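Local coordinates for cellulose hydrolase (Bacillus licheniformis, PDB 4YZT), which hydrolyses internal beta-1,4-glucosidic bonds of cellulose as a family 5 endoglucanase, and is bound here to cellotetraose, at residues A[67-71]-A[109-113]; A[283-288]-A[320-326]. The contacts are given in a common frame with arbitrary orientation. Residue numbers count along the deposited sequence, not the author numbering.

Contact 1: A[67-71]-A[109-113]; sequences GFKSV and FYVVL
Residues 70-71 and 110-113 are neighbouring parallel strands, paired Tyr110 to Ser70 (CA-CA 4.5 Å) and Val111 to Val71 (CA-CA 5.1 Å); 67-69 and Phe109 lead into them. Before strand 70-73, Gly67 follows helix 57-66 in a Schellman motif; its positive phi would jam a CB against the preceding carbonyl. The CA-CB bond of Phe109 (chi1 m) points toward 67-71: at the ring edge Phe109 CE1 lies 3.2 Å from Phe68 O, while Val71 CG1 sits over the face, 3.8 Å from the ring centroid and 5° off the normal, a CH-pi contact between methyl and flat aromatic. Tyr110 joins the strand twice, N to Lys69 O (3.1 Å) and O to Val71 N (2.9 Å), and its ring leads away from the partner strand. Val111 CG2 meets Val71 CG2 at 4.1 Å, beta-branched residues suited to extended backbone. Val112 N then donates to Val71 O (2.9 Å). With helix 91-105 the strands form a beta-alpha-beta unit of the TIM barrel. Val71 and Val111 pack outward on Ala104 of that helix, Ser70 OG bonds Met31 O of helix 24-31, and strands 34-36 and 155-158 continue the sheet on either side.

Contact 2: A[283-288]-A[320-326]; sequences KWLYHD and DPVVKEI
Two helices run nearly parallel here, 283-288 beside 321-326, with axes 9.4 Å apart at a signed crossing angle of -15°; the nearest CA pairs are Trp284-Val323 (5.5 Å) and Asp288-Ile326 (6.0 Å). Asp320, the N-cap of the second helix, is the polar centre. With chi1 t, its OD1 accepts from Val323 N (3.2 Å), satisfying a first-turn amide, and its OD2 takes a salt bridge from Lys283 NZ (3.0 Å) and a hydrogen bond from Trp284 NE1 (3.0 Å); NE1 to OD1 is weak (3.4 Å). A short carboxylate thus caps one helix and ties it to the other. Lys283 (chi1 and chi2 t, then a bend at chi3 m) reaches across, and Trp284 (chi1 m) offers an indole donor and a broad apolar face: Val322 CG1 sits 3.5 Å from the centroid of its six-membered ring. Lys283 O accepts both His287 N (3.1 Å) and His287 ND1 (2.8 Å), fixing a ring covered by Val323 CG2 (3.8 Å to centroid). Ile326 closes the apolar seam, CD1 on Trp284 CB (3.6 Å) and CG2 on Asp288 CB (3.7 Å), while Asn336 and Arg292 satisfy the Asp288 carboxylate. Helices 280-296 and 321-330 precede and follow barrel strand 299-303, whose Trp303 meets His287, as outer helices of a TIM barrel; Trp284 and Ile326 abut strands 424-431 and 338-347 of the X2 module, Val322 the former.

In the fold
Both contacts are largely buried, yet they hold different layers of the enzyme. Contact 1 lies in the wall of the catalytic barrel and joins adjacent strands, so backbone amides and carbonyls provide its cohesion and valines and phenylalanine fill the space around them. Contact 2 joins helices whose backbone bonding is mainly internal; there side chains do the work, with a shared carboxylate and a tryptophan amid aliphatic groups, close to the carbohydrate-binding module. The centres of contact 1 and contact 2 are about 19 Å apart, and the nearest atoms of contact 1 and contact 2 about 4 Å apart, without touching. Strand 299-303 is a common neighbour: Trp303 meets Phe68 of contact 1 and His287 of contact 2, and lies next to Trp304, which lines the glycan pocket.

Contact 1: A[67-71]-A[109-113]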
ATOM      1  N   GLY A  67      12.168   1.105  12.257  1.00 15.32           N
ATOM      2  CA  GLY A  67      11.496   1.838  13.316  1.00 13.31           C
ATOM      3  C   GLY A  67      10.010   1.554  13.458  1.00 14.46           C
ATOM      4  O   GLY A  67       9.306   2.307  14.127  1.00 16.88           O
ATOM      5  N   PHE A  68       9.518   0.479  12.849  1.00 10.43           N
ATOM      6  CA  PHE A  68       8.115   0.108  13.084  1.00 11.94           C
ATOM      7  C   PHE A  68       7.965  -0.446  14.498  1.00 14.45           C
ATOM      8  O   PHE A  68       8.861  -1.121  15.006  1.00 14.69           O
ATOM      9  CB  PHE A  68       7.623  -0.888  12.031  1.00  9.47           C
ATOM     10  CG  PHE A  68       7.537  -0.284  10.665  1.00 11.17           C
ATOM     11  CD1 PHE A  68       6.403   0.419  10.283  1.00 10.99           C
ATOM     12  CD2 PHE A  68       8.613  -0.358   9.791  1.00 10.15           C
ATOM     13  CE1 PHE A  68       6.317   1.014   9.024  1.00 10.68           C
ATOM     14  CE2 PHE A  68       8.534   0.233   8.535  1.00 10.87           C
ATOM     15  CZ  PHE A  68       7.383   0.920   8.164  1.00 10.21           C
ATOM     16  N   LYS A  69       6.850  -0.129  15.145  1.00 10.22           N
ATOM     17  CA  LYS A  69       6.603  -0.624  16.501  1.00 11.65           C
ATOM     18  C   LYS A  69       5.755  -1.901  16.507  1.00 12.19           C
ATOM     19  O   LYS A  69       5.737  -2.648  17.488  1.00 12.16           O
ATOM     20  CB  LYS A  69       5.921   0.446  17.350  1.00 11.30           C
ATOM     21  CG  LYS A  69       6.797   1.651  17.648  1.00 12.01           C
ATOM     22  CD  LYS A  69       6.084   2.575  18.624  1.00 14.49           C
ATOM     23  CE  LYS A  69       6.849   3.862  18.871  1.00 15.60           C
ATOM     24  NZ  LYS A  69       6.068   4.749  19.788  1.00 18.15           N
ATOM     25  N   SER A  70       5.035  -2.151  15.426  1.00 11.79           N
ATOM     26  CA  SER A  70       4.184  -3.337  15.383  1.00 11.55           C
ATOM     27  C   SER A  70       4.206  -3.994  14.005  1.00 11.03           C
ATOM     28  O   SER A  70       4.523  -3.349  13.009  1.00 11.27           O
ATOM     29  CB  SER A  70       2.742  -2.985  15.778  1.00 12.28           C
ATOM     30  OG  SER A  70       2.175  -2.044  14.882  1.00 10.31           O
ATOM     31  N   VAL A  71       3.914  -5.292  13.970  1.00  9.39           N
ATOM     32  CA  VAL A  71       3.788  -6.015  12.719  1.00  9.35           C
ATOM     33  C   VAL A  71       2.492  -6.817  12.714  1.00 11.91           C
ATOM     34  O   VAL A  71       2.054  -7.331  13.743  1.00 11.99           O
ATOM     35  CB  VAL A  71       4.996  -6.961  12.447  1.00 12.83           C
ATOM     36  CG1 VAL A  71       6.309  -6.174  12.473  1.00 11.77           C
ATOM     37  CG2 VAL A  71       5.042  -8.113  13.441  1.00 17.31           C
ATOM     38  N   PHE A 109       8.236  -6.309  19.076  1.00 14.12           N
ATOM     39  CA  PHE A 109       7.062  -5.826  18.340  1.00 11.23           C
ATOM     40  C   PHE A 109       5.755  -6.125  19.074  1.00 12.19           C
ATOM     41  O   PHE A 109       5.623  -7.148  19.769  1.00 12.86           O
ATOM     42  CB  PHE A 109       6.969  -6.477  16.950  1.00 10.76           C
ATOM     43  CG  PHE A 109       8.031  -6.037  15.979  1.00 12.14           C
ATOM     44  CD1 PHE A 109       8.129  -4.705  15.583  1.00 14.22           C
ATOM     45  CD2 PHE A 109       8.891  -6.960  15.408  1.00 11.84           C
ATOM     46  CE1 PHE A 109       9.099  -4.305  14.661  1.00 16.22           C
ATOM     47  CE2 PHE A 109       9.857  -6.565  14.491  1.00 15.93           C
ATOM     48  CZ  PHE A 109       9.967  -5.235  14.120  1.00 14.37           C
ATOM     49  N   TYR A 110       4.768  -5.260  18.893  1.00 10.76           N
ATOM     50  CA  TYR A 110       3.400  -5.696  19.118  1.00 12.21           C
ATOM     51  C   TYR A 110       3.013  -6.427  17.841  1.00 12.04           C
ATOM     52  O   TYR A 110       3.366  -5.990  16.749  1.00 11.76           O
ATOM     53  CB  TYR A 110       2.471  -4.527  19.418  1.00 10.46           C
ATOM     54  CG  TYR A 110       2.604  -4.043  20.839  1.00 16.09           C
ATOM     55  CD1 TYR A 110       3.704  -3.290  21.228  1.00 17.76           C
ATOM     56  CD2 TYR A 110       1.646  -4.352  21.795  1.00 16.61           C
ATOM     57  CE1 TYR A 110       3.846  -2.843  22.521  1.00 18.02           C
ATOM     58  CE2 TYR A 110       1.782  -3.908  23.103  1.00 18.00           C
ATOM     59  CZ  TYR A 110       2.885  -3.157  23.451  1.00 19.93           C
ATOM     60  OH  TYR A 110       3.036  -2.714  24.741  1.00 24.90           O
ATOM     61  N   VAL A 111       2.328  -7.553  17.975  1.00 10.08           N
ATOM     62  CA  VAL A 111       2.147  -8.452  16.844  1.00  9.76           C
ATOM     63  C   VAL A 111       0.670  -8.803  16.668  1.00 14.40           C
ATOM     64  O   VAL A 111       0.015  -9.161  17.642  1.00 14.55           O
ATOM     65  CB  VAL A 111       2.971  -9.755  17.028  1.00 13.35           C
ATOM     66  CG1 VAL A 111       2.775 -10.692  15.832  1.00  9.92           C
ATOM     67  CG2 VAL A 111       4.466  -9.442  17.243  1.00 10.52           C
ATOM     68  N   VAL A 112       0.155  -8.677  15.435  1.00 10.18           N
ATOM     69  CA  VAL A 112      -1.218  -9.063  15.120  1.00 12.65           C
ATOM     70  C   VAL A 112      -1.227 -10.385  14.350  1.00 10.99           C
ATOM     71  O   VAL A 112      -0.678 -10.474  13.248  1.00 14.03           O
ATOM     72  CB  VAL A 112      -1.932  -7.981  14.299  1.00 10.18           C
ATOM     73  CG1 VAL A 112      -3.345  -8.442  13.860  1.00 11.07           C
ATOM     74  CG2 VAL A 112      -2.002  -6.690  15.108  1.00 11.36           C
ATOM     75  N   LEU A 113      -1.850 -11.406  14.934  1.00  9.37           N
ATOM     76  CA  LEU A 113      -1.971 -12.699  14.264  1.00 11.03           C
ATOM     77  C   LEU A 113      -3.424 -12.896  13.854  1.00 13.89           C
ATOM     78  O   LEU A 113      -4.321 -12.665  14.675  1.00 11.06           O
ATOM     79  CB  LEU A 113      -1.499 -13.831  15.180  1.00  9.87           C
ATOM     80  CG  LEU A 113      -1.638 -15.286  14.697  1.00 13.12           C
ATOM     81  CD1 LEU A 113      -0.700 -15.594  13.535  1.00 15.14           C
ATOM     82  CD2 LEU A 113      -1.410 -16.263  15.851  1.00 15.86           C
TER

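Contact 2: A[283-288]-A[320-326]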
ATOM      1  N   LYS A 283       2.461  10.281  -3.867  1.00 11.13           N
ATOM      2  CA  LYS A 283       2.628   9.163  -2.943  1.00 12.60           C
ATOM      3  C   LYS A 283       3.101   9.629  -1.562  1.00 13.79           C
ATOM      4  O   LYS A 283       2.594   9.173  -0.534  1.00 13.30           O
ATOM      5  CB  LYS A 283       3.608   8.143  -3.515  1.00 14.38           C
ATOM      6  CG  LYS A 283       3.685   6.854  -2.707  1.00 16.06           C
ATOM      7  CD  LYS A 283       5.044   6.178  -2.890  1.00 19.95           C
ATOM      8  CE  LYS A 283       5.256   5.643  -4.287  1.00 22.11           C
ATOM      9  NZ  LYS A 283       6.688   5.184  -4.457  1.00 21.01           N
ATOM     10  N   TRP A 284       4.067  10.547  -1.545  1.00 10.49           N
ATOM     11  CA  TRP A 284       4.598  11.054  -0.281  1.00 10.80           C
ATOM     12  C   TRP A 284       3.526  11.842   0.467  1.00 10.79           C
ATOM     13  O   TRP A 284       3.298  11.628   1.661  1.00 12.07           O
ATOM     14  CB  TRP A 284       5.844  11.918  -0.522  1.00 11.35           C
ATOM     15  CG  TRP A 284       7.012  11.140  -1.097  1.00 12.84           C
ATOM     16  CD1 TRP A 284       7.082   9.792  -1.288  1.00 10.77           C
ATOM     17  CD2 TRP A 284       8.263  11.678  -1.554  1.00 12.04           C
ATOM     18  NE1 TRP A 284       8.301   9.454  -1.831  1.00 11.86           N
ATOM     19  CE2 TRP A 284       9.042  10.593  -2.013  1.00 12.23           C
ATOM     20  CE3 TRP A 284       8.803  12.970  -1.618  1.00 12.98           C
ATOM     21  CZ2 TRP A 284      10.336  10.759  -2.528  1.00 13.46           C
ATOM     22  CZ3 TRP A 284      10.097  13.135  -2.142  1.00 15.96           C
ATOM     23  CH2 TRP A 284      10.840  12.038  -2.590  1.00 14.26           C
ATOM     24  N   LEU A 285       2.856  12.744  -0.246  1.00 10.32           N
ATOM     25  CA  LEU A 285       1.757  13.528   0.326  1.00 13.90           C
ATOM     26  C   LEU A 285       0.611  12.650   0.867  1.00 13.26           C
ATOM     27  O   LEU A 285       0.045  12.931   1.921  1.00 13.07           O
ATOM     28  CB  LEU A 285       1.216  14.505  -0.720  1.00 14.61           C
ATOM     29  CG  LEU A 285       0.133  15.482  -0.246  1.00 13.84           C
ATOM     30  CD1 LEU A 285       0.693  16.389   0.862  1.00 12.11           C
ATOM     31  CD2 LEU A 285      -0.374  16.312  -1.403  1.00 12.63           C
ATOM     32  N   TYR A 286       0.251  11.615   0.122  1.00 11.47           N
ATOM     33  CA  TYR A 286      -0.804  10.698   0.544  1.00 11.62           C
ATOM     34  C   TYR A 286      -0.433  10.008   1.860  1.00 12.37           C
ATOM     35  O   TYR A 286      -1.223   9.976   2.815  1.00 11.68           O
ATOM     36  CB  TYR A 286      -1.078   9.661  -0.553  1.00 12.42           C
ATOM     37  CG  TYR A 286      -2.223   8.724  -0.230  1.00 13.77           C
ATOM     38  CD1 TYR A 286      -2.006   7.542   0.467  1.00 14.69           C
ATOM     39  CD2 TYR A 286      -3.531   9.033  -0.602  1.00 10.94           C
ATOM     40  CE1 TYR A 286      -3.053   6.691   0.778  1.00 10.14           C
ATOM     41  CE2 TYR A 286      -4.569   8.179  -0.302  1.00  8.99           C
ATOM     42  CZ  TYR A 286      -4.328   7.024   0.392  1.00 10.63           C
ATOM     43  OH  TYR A 286      -5.370   6.172   0.699  1.00 11.11           O
ATOM     44  N   HIS A 287       0.778   9.467   1.927  1.00 11.09           N
ATOM     45  CA  HIS A 287       1.167   8.737   3.127  1.00 11.71           C
ATOM     46  C   HIS A 287       1.292   9.670   4.335  1.00 12.00           C
ATOM     47  O   HIS A 287       0.791   9.353   5.418  1.00 13.02           O
ATOM     48  CB  HIS A 287       2.463   7.968   2.889  1.00  8.90           C
ATOM     49  CG  HIS A 287       2.269   6.701   2.112  1.00 10.27           C
ATOM     50  ND1 HIS A 287       2.154   6.677   0.740  1.00  9.67           N
ATOM     51  CD2 HIS A 287       2.157   5.411   2.521  1.00 11.72           C
ATOM     52  CE1 HIS A 287       1.988   5.431   0.332  1.00 13.41           C
ATOM     53  NE2 HIS A 287       1.983   4.641   1.393  1.00 15.29           N
ATOM     54  N   ASP A 288       1.926  10.826   4.164  1.00  9.51           N
ATOM     55  CA  ASP A 288       2.056  11.759   5.277  1.00 12.14           C
ATOM     56  C   ASP A 288       0.694  12.227   5.772  1.00 14.39           C
ATOM     57  O   ASP A 288       0.455  12.305   6.975  1.00 12.25           O
ATOM     58  CB  ASP A 288       2.894  12.982   4.893  1.00 13.96           C
ATOM     59  CG  ASP A 288       3.003  13.976   6.032  1.00 17.65           C
ATOM     60  OD1 ASP A 288       3.759  13.710   6.996  1.00 20.05           O
ATOM     61  OD2 ASP A 288       2.316  15.017   5.979  1.00 17.02           O
ATOM     62  N   ASP A 320      11.469   2.806  -1.890  1.00 15.39           N
ATOM     63  CA  ASP A 320      11.271   4.248  -1.756  1.00 14.49           C
ATOM     64  C   ASP A 320      11.587   4.596  -0.307  1.00 13.77           C
ATOM     65  O   ASP A 320      10.728   4.483   0.560  1.00 11.18           O
ATOM     66  CB  ASP A 320       9.833   4.644  -2.124  1.00 17.17           C
ATOM     67  CG  ASP A 320       9.591   6.150  -2.059  1.00 18.77           C
ATOM     68  OD1 ASP A 320      10.447   6.879  -1.524  1.00 17.37           O
ATOM     69  OD2 ASP A 320       8.530   6.600  -2.543  1.00 17.93           O
ATOM     70  N   PRO A 321      12.833   4.985  -0.032  1.00 13.86           N
ATOM     71  CA  PRO A 321      13.227   5.180   1.363  1.00 14.59           C
ATOM     72  C   PRO A 321      12.550   6.391   1.990  1.00 15.65           C
ATOM     73  O   PRO A 321      12.339   6.415   3.202  1.00 14.52           O
ATOM     74  CB  PRO A 321      14.735   5.402   1.274  1.00 16.80           C
ATOM     75  CG  PRO A 321      15.123   4.824  -0.028  1.00 16.90           C
ATOM     76  CD  PRO A 321      13.992   5.050  -0.942  1.00 15.06           C
ATOM     77  N   VAL A 322      12.248   7.393   1.173  1.00 13.88           N
ATOM     78  CA  VAL A 322      11.622   8.612   1.675  1.00 13.58           C
ATOM     79  C   VAL A 322      10.211   8.333   2.186  1.00 14.58           C
ATOM     80  O   VAL A 322       9.853   8.775   3.283  1.00 14.92           O
ATOM     81  CB  VAL A 322      11.575   9.709   0.596  1.00 12.84           C
ATOM     82  CG1 VAL A 322      10.704  10.876   1.047  1.00 13.95           C
ATOM     83  CG2 VAL A 322      12.992  10.162   0.246  1.00 14.05           C
ATOM     84  N   VAL A 323       9.407   7.604   1.411  1.00 11.27           N
ATOM     85  CA  VAL A 323       8.041   7.349   1.854  1.00 11.29           C
ATOM     86  C   VAL A 323       8.074   6.509   3.148  1.00 11.96           C
ATOM     87  O   VAL A 323       7.255   6.727   4.048  1.00 12.79           O
ATOM     88  CB  VAL A 323       7.184   6.673   0.757  1.00 11.12           C
ATOM     89  CG1 VAL A 323       7.505   5.175   0.626  1.00 11.46           C
ATOM     90  CG2 VAL A 323       5.711   6.869   1.049  1.00 10.96           C
ATOM     91  N   LYS A 324       9.032   5.592   3.259  1.00 12.44           N
ATOM     92  CA  LYS A 324       9.209   4.826   4.491  1.00 16.88           C
ATOM     93  C   LYS A 324       9.520   5.742   5.677  1.00 17.36           C
ATOM     94  O   LYS A 324       8.939   5.598   6.754  1.00 13.68           O
ATOM     95  CB  LYS A 324      10.332   3.790   4.347  1.00 17.82           C
ATOM     96  CG  LYS A 324      10.581   2.953   5.627  1.00 17.84           C
ATOM     97  CD  LYS A 324      11.773   3.445   6.451  1.00 23.44           C
ATOM     98  CE  LYS A 324      13.090   3.144   5.770  1.00 26.20           C
ATOM     99  NZ  LYS A 324      14.265   3.451   6.647  1.00 26.13           N
ATOM    100  N   GLU A 325      10.443   6.677   5.483  1.00 14.36           N
ATOM    101  CA  GLU A 325      10.810   7.575   6.568  1.00 14.86           C
ATOM    102  C   GLU A 325       9.635   8.472   6.953  1.00 12.90           C
ATOM    103  O   GLU A 325       9.454   8.787   8.134  1.00 13.24           O
ATOM    104  CB  GLU A 325      12.028   8.431   6.197  1.00 14.24           C
ATOM    105  CG  GLU A 325      13.314   7.649   5.913  1.00 16.97           C
ATOM    106  CD  GLU A 325      13.828   6.820   7.088  0.63 19.78           C
ATOM    107  OE1 GLU A 325      13.327   6.965   8.227  1.00 20.00           O
ATOM    108  OE2 GLU A 325      14.771   6.027   6.864  0.69 21.71           O
ATOM    109  N   ILE A 326       8.836   8.865   5.964  1.00 12.30           N
ATOM    110  CA  ILE A 326       7.635   9.638   6.221  1.00 12.01           C
ATOM    111  C   ILE A 326       6.687   8.863   7.141  1.00 14.81           C
ATOM    112  O   ILE A 326       6.165   9.422   8.100  1.00 12.48           O
ATOM    113  CB  ILE A 326       6.923  10.017   4.908  1.00 11.48           C
ATOM    114  CG1 ILE A 326       7.639  11.209   4.270  1.00 12.09           C
ATOM    115  CG2 ILE A 326       5.465  10.366   5.153  1.00 12.82           C
ATOM    116  CD1 ILE A 326       7.197  11.510   2.840  1.00 11.69           C
TER